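Local coordinates for lyase/mutase (PDB 4LSB), which is a lyase/mutase-type enzyme of the TIM-barrel class that holds a magnesium ion, at residues 98-112 and 142-154. Sequence-based numbering, arbitrary orientation.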
loop_
_atom_site.group_PDB
_atom_site.type_symbol
_atom_site.label_atom_id
_atom_site.label_comp_id
_atom_site.label_asym_id
_atom_site.label_seq_id
_atom_site.Cartn_x
_atom_site.Cartn_y
_atom_site.Cartn_z
ATOM N N ASN B 98 -15.722 3.214 -16.559
ATOM C CA ASN B 98 -16.614 3.414 -17.722
ATOM C C ASN B 98 -16.301 4.718 -18.490
ATOM O O ASN B 98 -17.150 5.223 -19.242
ATOM C CB ASN B 98 -18.066 3.391 -17.232
ATOM C CG ASN B 98 -18.426 4.639 -16.450
ATOM O OD1 ASN B 98 -17.573 5.225 -15.745
ATOM N ND2 ASN B 98 -19.661 5.081 -16.588
ATOM N N GLY B 99 -15.085 5.259 -18.304
ATOM C CA GLY B 99 -14.707 6.568 -18.888
ATOM C C GLY B 99 -15.160 7.762 -18.025
ATOM O O GLY B 99 -14.999 8.914 -18.444
ATOM N N PHE B 100 -15.697 7.475 -16.826
ATOM C CA PHE B 100 -16.081 8.491 -15.791
ATOM C C PHE B 100 -17.310 9.337 -16.168
ATOM O O PHE B 100 -17.483 10.491 -15.748
ATOM C CB PHE B 100 -14.865 9.353 -15.386
ATOM C CG PHE B 100 -13.739 8.533 -14.849
ATOM C CD1 PHE B 100 -13.809 8.031 -13.559
ATOM C CD2 PHE B 100 -12.678 8.186 -15.641
ATOM C CE1 PHE B 100 -12.813 7.220 -13.075
ATOM C CE2 PHE B 100 -11.661 7.368 -15.162
ATOM C CZ PHE B 100 -11.715 6.911 -13.862
ATOM N N GLY B 101 -18.174 8.737 -16.965
ATOM C CA GLY B 101 -19.329 9.408 -17.496
ATOM C C GLY B 101 -19.969 8.537 -18.556
ATOM O O GLY B 101 -19.364 7.584 -19.080
ATOM N N ASP B 102 -21.210 8.854 -18.860
ATOM C CA ASP B 102 -21.975 8.139 -19.876
ATOM C C ASP B 102 -21.677 8.556 -21.300
ATOM O O ASP B 102 -21.738 7.730 -22.188
ATOM C CB ASP B 102 -23.477 8.344 -19.652
ATOM C CG ASP B 102 -23.938 7.868 -18.294
ATOM O OD1 ASP B 102 -23.332 6.951 -17.714
ATOM O OD2 ASP B 102 -24.924 8.431 -17.794
ATOM N N ALA B 103 -21.433 9.850 -21.520
ATOM C CA ALA B 103 -21.373 10.384 -22.870
ATOM C C ALA B 103 -20.061 10.000 -23.561
ATOM O O ALA B 103 -18.994 10.023 -22.932
ATOM C CB ALA B 103 -21.525 11.905 -22.863
ATOM N N PRO B 104 -20.136 9.691 -24.857
ATOM C CA PRO B 104 -18.957 9.401 -25.659
ATOM C C PRO B 104 -17.884 10.463 -25.541
ATOM O O PRO B 104 -16.716 10.138 -25.523
ATOM C CB PRO B 104 -19.503 9.339 -27.080
ATOM C CG PRO B 104 -20.888 8.838 -26.913
ATOM C CD PRO B 104 -21.377 9.446 -25.620
ATOM N N GLY B 105 -18.267 11.739 -25.513
ATOM C CA GLY B 105 -17.280 12.800 -25.411
ATOM C C GLY B 105 -16.541 12.766 -24.089
ATOM O O GLY B 105 -15.368 13.160 -23.993
ATOM N N THR B 106 -17.203 12.268 -23.060
ATOM C CA THR B 106 -16.563 12.159 -21.804
ATOM C C THR B 106 -15.490 11.045 -21.845
ATOM O O THR B 106 -14.372 11.219 -21.359
ATOM C CB THR B 106 -17.567 11.827 -20.693
ATOM O OG1 THR B 106 -18.568 12.858 -20.655
ATOM C CG2 THR B 106 -16.837 11.761 -19.383
ATOM N N VAL B 107 -15.908 9.900 -22.349
ATOM C CA VAL B 107 -15.008 8.781 -22.605
ATOM C C VAL B 107 -13.776 9.246 -23.417
ATOM O O VAL B 107 -12.609 9.009 -23.029
ATOM C CB VAL B 107 -15.781 7.679 -23.342
ATOM C CG1 VAL B 107 -14.810 6.584 -23.843
ATOM C CG2 VAL B 107 -16.858 7.108 -22.428
ATOM N N ALA B 108 -14.042 9.957 -24.518
ATOM C CA ALA B 108 -12.942 10.463 -25.338
ATOM C C ALA B 108 -11.996 11.372 -24.541
ATOM O O ALA B 108 -10.792 11.220 -24.616
ATOM C CB ALA B 108 -13.456 11.205 -26.553
ATOM N N GLU B 109 -12.544 12.304 -23.775
ATOM C CA GLU B 109 -11.712 13.175 -22.945
ATOM C C GLU B 109 -10.915 12.361 -21.924
ATOM O O GLU B 109 -9.736 12.593 -21.714
ATOM C CB GLU B 109 -12.572 14.208 -22.234
ATOM C CG GLU B 109 -11.800 15.154 -21.329
ATOM C CD GLU B 109 -10.871 16.129 -22.062
ATOM O OE1 GLU B 109 -10.811 16.128 -23.320
ATOM O OE2 GLU B 109 -10.180 16.913 -21.359
ATOM N N THR B 110 -11.563 11.375 -21.319
ATOM C CA THR B 110 -10.857 10.507 -20.377
ATOM C C THR B 110 -9.632 9.820 -21.022
ATOM O O THR B 110 -8.526 9.752 -20.428
ATOM C CB THR B 110 -11.833 9.487 -19.762
ATOM O OG1 THR B 110 -12.760 10.177 -18.925
ATOM C CG2 THR B 110 -11.091 8.495 -18.906
ATOM N N ILE B 111 -9.799 9.313 -22.239
ATOM C CA ILE B 111 -8.667 8.727 -22.954
ATOM C C ILE B 111 -7.538 9.755 -23.152
ATOM O O ILE B 111 -6.363 9.471 -22.907
ATOM C CB ILE B 111 -9.071 8.163 -24.346
ATOM C CG1 ILE B 111 -10.012 6.967 -24.212
ATOM C CG2 ILE B 111 -7.822 7.801 -25.168
ATOM C CD1 ILE B 111 -9.416 5.785 -23.430
ATOM N N ARG B 112 -7.868 10.961 -23.582
ATOM C CA ARG B 112 -6.820 11.997 -23.785
ATOM C C ARG B 112 -6.097 12.324 -22.510
ATOM O O ARG B 112 -4.890 12.471 -22.502
ATOM C CB ARG B 112 -7.409 13.300 -24.312
ATOM C CG ARG B 112 -7.978 13.246 -25.697
ATOM C CD ARG B 112 -8.205 14.681 -26.199
ATOM N NE ARG B 112 -9.517 15.160 -25.733
ATOM C CZ ARG B 112 -10.681 14.819 -26.297
ATOM N NH1 ARG B 112 -10.687 14.032 -27.375
ATOM N NH2 ARG B 112 -11.837 15.276 -25.786
ATOM N N VAL B 142 -21.176 0.805 -28.144
ATOM C CA VAL B 142 -20.339 0.910 -29.331
ATOM C C VAL B 142 -20.008 2.356 -29.654
ATOM O O VAL B 142 -18.873 2.654 -29.995
ATOM C CB VAL B 142 -21.040 0.270 -30.547
ATOM C CG1 VAL B 142 -20.218 0.452 -31.796
ATOM C CG2 VAL B 142 -21.262 -1.225 -30.322
ATOM N N GLU B 143 -20.983 3.272 -29.586
ATOM C CA GLU B 143 -20.662 4.693 -29.844
ATOM C C GLU B 143 -19.604 5.211 -28.879
ATOM O O GLU B 143 -18.676 5.984 -29.256
ATOM C CB GLU B 143 -21.897 5.572 -29.681
ATOM C CG GLU B 143 -22.385 6.224 -30.941
ATOM C CD GLU B 143 -23.435 7.303 -30.636
ATOM O OE1 GLU B 143 -23.359 8.391 -31.264
ATOM O OE2 GLU B 143 -24.305 7.070 -29.754
ATOM N N ARG B 144 -19.764 4.788 -27.624
ATOM C CA ARG B 144 -18.766 5.078 -26.584
ATOM C C ARG B 144 -17.366 4.575 -26.964
ATOM O O ARG B 144 -16.391 5.322 -26.899
ATOM C CB ARG B 144 -19.185 4.496 -25.231
ATOM C CG ARG B 144 -20.288 5.285 -24.523
ATOM C CD ARG B 144 -20.970 4.409 -23.490
ATOM N NE ARG B 144 -20.001 3.779 -22.588
ATOM C CZ ARG B 144 -19.454 4.376 -21.537
ATOM N NH1 ARG B 144 -19.773 5.647 -21.207
ATOM N NH2 ARG B 144 -18.618 3.709 -20.785
ATOM N N ILE B 145 -17.247 3.301 -27.311
ATOM C CA ILE B 145 -15.926 2.750 -27.699
ATOM C C ILE B 145 -15.395 3.439 -28.969
ATOM O O ILE B 145 -14.214 3.728 -29.094
ATOM C CB ILE B 145 -15.987 1.220 -27.903
ATOM C CG1 ILE B 145 -16.242 0.530 -26.571
ATOM C CG2 ILE B 145 -14.703 0.685 -28.555
ATOM C CD1 ILE B 145 -15.211 0.779 -25.489
ATOM N N ALA B 146 -16.282 3.758 -29.895
ATOM C CA ALA B 146 -15.871 4.459 -31.104
ATOM C C ALA B 146 -15.203 5.835 -30.806
ATOM O O ALA B 146 -14.222 6.241 -31.440
ATOM C CB ALA B 146 -17.064 4.647 -32.011
ATOM N N ALA B 147 -15.722 6.520 -29.816
ATOM C CA ALA B 147 -15.186 7.804 -29.386
ATOM C C ALA B 147 -13.846 7.597 -28.696
ATOM O O ALA B 147 -12.935 8.418 -28.840
ATOM C CB ALA B 147 -16.182 8.508 -28.440
ATOM N N ALA B 148 -13.730 6.506 -27.938
ATOM C CA ALA B 148 -12.463 6.200 -27.261
ATOM C C ALA B 148 -11.392 5.875 -28.309
ATOM O O ALA B 148 -10.270 6.307 -28.183
ATOM C CB ALA B 148 -12.594 5.050 -26.266
ATOM N N VAL B 149 -11.773 5.134 -29.341
ATOM C CA VAL B 149 -10.857 4.776 -30.405
ATOM C C VAL B 149 -10.383 6.005 -31.159
ATOM O O VAL B 149 -9.199 6.142 -31.494
ATOM C CB VAL B 149 -11.560 3.770 -31.361
ATOM C CG1 VAL B 149 -10.864 3.712 -32.737
ATOM C CG2 VAL B 149 -11.623 2.400 -30.702
ATOM N N ASP B 150 -11.303 6.913 -31.471
ATOM C CA ASP B 150 -10.918 8.127 -32.186
ATOM C C ASP B 150 -9.933 8.968 -31.389
ATOM O O ASP B 150 -8.973 9.504 -31.956
ATOM C CB ASP B 150 -12.119 8.996 -32.542
ATOM C CG ASP B 150 -12.994 8.380 -33.600
ATOM O OD1 ASP B 150 -12.514 7.526 -34.390
ATOM O OD2 ASP B 150 -14.183 8.753 -33.626
ATOM N N ALA B 151 -10.154 9.099 -30.085
ATOM C CA ALA B 151 -9.190 9.768 -29.243
ATOM C C ALA B 151 -7.851 9.038 -29.260
ATOM O O ALA B 151 -6.806 9.659 -29.317
ATOM C CB ALA B 151 -9.697 9.844 -27.819
ATOM N N ALA B 152 -7.895 7.724 -29.098
ATOM C CA ALA B 152 -6.674 6.892 -29.112
ATOM C C ALA B 152 -5.918 7.091 -30.405
ATOM O O ALA B 152 -4.717 7.363 -30.373
ATOM C CB ALA B 152 -7.016 5.419 -28.905
ATOM N N ARG B 153 -6.611 7.071 -31.545
ATOM C CA ARG B 153 -5.906 7.202 -32.854
ATOM C C ARG B 153 -5.376 8.618 -33.149
ATOM O O ARG B 153 -4.493 8.789 -33.990
ATOM C CB ARG B 153 -6.799 6.711 -34.027
ATOM C CG ARG B 153 -7.329 5.278 -33.915
ATOM C CD ARG B 153 -6.251 4.189 -33.648
ATOM N NE ARG B 153 -6.878 3.008 -33.022
ATOM C CZ ARG B 153 -6.528 2.406 -31.879
ATOM N NH1 ARG B 153 -5.454 2.746 -31.152
ATOM N NH2 ARG B 153 -7.277 1.402 -31.477
ATOM N N ALA B 154 -5.875 9.618 -32.428
ATOM C CA ALA B 154 -5.364 10.971 -32.560
ATOM C C ALA B 154 -4.086 11.208 -31.792
ATOM O O ALA B 154 -3.509 12.261 -31.906
ATOM C CB ALA B 154 -6.429 11.998 -32.150
#
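Arg144 NH1 is gripped by two backbone carbonyls of the loop before helix 104-112, donating to Gly101 O at 2.9 Å and to Asp102 O at 3.0 Å. Both oxygens lie close to the guanidinium plane, but Gly101 O is met on a lone pair, whereas NH1 stands above the carbonyl plane of Asp102. Arg144 NH2 donates to Asn98 O at 2.6 Å and also reaches Glu125 O, at the end of strand 121-125. A bend at chi3 (52°) turns the guanidinium edge toward these carbonyls, and bonds from two nitrogens hold its rotation. Val107 CG2 rests on one face, 3.5 Å from Arg144 NH1, and Tyr136 adds a cation-pi contact. The arginine-held loop lies beside the magnesium site of Ser58 and Glu97.

Farther along, helices 104-112 and 142-153 run in roughly the same direction, crossing at -32°, with axes 7.8 Å apart at closest approach. Small residues permit this closeness: Ala147 CB touches Pro104 O at 3.4 Å, and Ala108 CB packs beside the CB atoms of Ala147 and Ala151. Val107 CG1 meets Ala148 CB at 3.6 Å, while Ile111 straddles Ala148 and Ala151 and continues inward to Leu161 of strand 160-164. Such packing of successive outer helices against parallel strands belongs to the TIM-barrel fold.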